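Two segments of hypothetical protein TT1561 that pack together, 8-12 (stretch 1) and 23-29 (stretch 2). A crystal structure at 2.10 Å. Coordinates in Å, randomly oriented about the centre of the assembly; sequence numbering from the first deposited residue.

Stretch 1 8-12: ILATS
Stretch 2 23-29: KFVKLAP

A strand packed against helical backbone needs no hydrogen bonds between the two if side chains can interlock, and this pair illustrates the principle: none crosses, and contact is through side chains. Residues 8-12 are extended, with phi/psi running from -122/125 at Ile-8 (m, t) through -86/123 at Leu-9 and -136/156 at Ala-10 to -172/171 at Thr-11 and -143/171 at Ser-12 (p). Strand alternation sends the CA-to-CB bonds of Leu-9 and Thr-11 toward the second stretch and that of Ala-10 away.

Stretch 2, running roughly opposite to the strand, opens in helix at Lys-23 (-67/-39; m, t, t, m), which makes no contact. The ring of Phe-24 (-59/-50; chi1 175°, t; chi2 71°) is inserted between the two strand side chains. Over one face lies Thr-11 (t), its CG2 3.9 Å from the Phe-24 ring centroid; over the opposite face lies CD2 of Leu-9 (t, p), 4.2 Å from that centroid. Both are CH-pi contacts, 18° and 20° off the ring normal respectively. Leu-9 CG also comes to 3.5 Å from Phe-24 CE1. Thr-11 OG1 is hydrogen-bonded elsewhere in the structure, so the polar group is satisfied while the methyl meets the ring.

The CA-to-CB bonds of Val-25 (-61/-41; t) and exposed Lys-26 (-70/-4; m, t, t, t) point away. Hydrogen bonds join Leu-27 N to Phe-24 O (3.1 Å) and Ala-28 N to Val-25 O (3.3 Å), both spanning three residues, as in a tight turn of helix. Leu-27 (-83/-28; m, t) places CB 4.2 Å from Leu-9 CD2. Ala-28 (-53/-50), its CA-to-CB bond sideways, marks the register: its CA is 6.9 Å from Leu-9 CA, and its small CB lies 4.0 Å from Leu-9 CD2. Pro-29 (-65/-38) continues the helix without contact. The junction, burying 255 Å² summed over both sides, is mainly apolar, with Leu-9 and Phe-24 the most covered residues.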

# COMPACT_ATOMS: atom_id res chain seq x y z
N ILE A 8 4.61 -1.66 19.09
CA ILE A 8 5.66 -0.72 19.43
C ILE A 8 6.97 -1.44 19.71
O ILE A 8 7.01 -2.36 20.55
CB ILE A 8 5.29 0.07 20.66
CG1 ILE A 8 4.00 0.86 20.43
CG2 ILE A 8 6.41 0.98 21.05
CD1 ILE A 8 3.45 1.37 21.74
N LEU A 9 8.02 -1.04 18.99
CA LEU A 9 9.36 -1.59 19.19
C LEU A 9 9.95 -0.74 20.33
O LEU A 9 10.00 0.51 20.24
CB LEU A 9 10.18 -1.44 17.90
CG LEU A 9 11.59 -2.03 17.87
CD1 LEU A 9 11.53 -3.52 18.16
CD2 LEU A 9 12.22 -1.77 16.49
N ALA A 10 10.37 -1.39 21.40
CA ALA A 10 10.87 -0.68 22.57
C ALA A 10 12.15 -1.24 23.21
O ALA A 10 12.46 -2.42 23.07
CB ALA A 10 9.77 -0.62 23.62
N THR A 11 12.86 -0.38 23.92
CA THR A 11 14.11 -0.74 24.59
C THR A 11 14.51 0.44 25.44
O THR A 11 13.92 1.54 25.34
CB THR A 11 15.24 -1.03 23.57
OG1 THR A 11 16.35 -1.61 24.27
CG2 THR A 11 15.72 0.26 22.91
N SER A 12 15.52 0.23 26.28
CA SER A 12 16.01 1.29 27.17
C SER A 12 17.53 1.26 27.34
O SER A 12 18.21 0.36 26.89
CB SER A 12 15.39 1.13 28.55
OG SER A 12 15.85 -0.09 29.13
N LYS A 23 21.23 -1.87 14.82
CA LYS A 23 20.62 -3.18 14.60
C LYS A 23 19.16 -3.08 15.06
O LYS A 23 18.25 -3.63 14.43
CB LYS A 23 21.34 -4.27 15.41
CG LYS A 23 22.77 -4.60 14.95
CD LYS A 23 23.46 -5.50 15.97
CE LYS A 23 24.86 -5.94 15.54
NZ LYS A 23 24.85 -7.03 14.53
N PHE A 24 18.96 -2.37 16.16
CA PHE A 24 17.63 -2.16 16.74
C PHE A 24 16.72 -1.48 15.71
O PHE A 24 15.61 -1.92 15.46
CB PHE A 24 17.75 -1.28 18.00
CG PHE A 24 16.42 -0.90 18.61
CD1 PHE A 24 15.64 -1.85 19.27
CD2 PHE A 24 15.94 0.40 18.51
CE1 PHE A 24 14.39 -1.51 19.82
CE2 PHE A 24 14.69 0.76 19.06
CZ PHE A 24 13.92 -0.21 19.72
N VAL A 25 17.22 -0.40 15.12
CA VAL A 25 16.48 0.35 14.11
C VAL A 25 16.16 -0.52 12.90
O VAL A 25 15.04 -0.45 12.36
CB VAL A 25 17.27 1.61 13.68
CG1 VAL A 25 16.66 2.24 12.43
CG2 VAL A 25 17.27 2.60 14.82
N LYS A 26 17.11 -1.35 12.47
CA LYS A 26 16.88 -2.23 11.33
C LYS A 26 15.90 -3.37 11.60
O LYS A 26 15.56 -4.13 10.69
CB LYS A 26 18.20 -2.80 10.83
CG LYS A 26 19.13 -1.75 10.31
CD LYS A 26 20.20 -2.37 9.44
CE LYS A 26 21.11 -1.31 8.86
NZ LYS A 26 22.24 -1.93 8.10
N LEU A 27 15.45 -3.50 12.84
CA LEU A 27 14.50 -4.54 13.20
C LEU A 27 13.08 -4.12 12.86
O LEU A 27 12.21 -4.96 12.63
CB LEU A 27 14.51 -4.79 14.71
CG LEU A 27 15.73 -5.22 15.48
CD1 LEU A 27 15.35 -5.21 16.94
CD2 LEU A 27 16.17 -6.60 15.07
N ALA A 28 12.85 -2.81 12.86
CA ALA A 28 11.52 -2.28 12.63
C ALA A 28 10.81 -2.74 11.37
O ALA A 28 9.67 -3.19 11.45
CB ALA A 28 11.55 -0.73 12.70
N PRO A 29 11.46 -2.68 10.19
CA PRO A 29 10.73 -3.13 9.01
C PRO A 29 10.42 -4.61 9.06
O PRO A 29 9.36 -5.05 8.63
CB PRO A 29 11.66 -2.79 7.84
CG PRO A 29 12.49 -1.63 8.37
CD PRO A 29 12.75 -2.07 9.82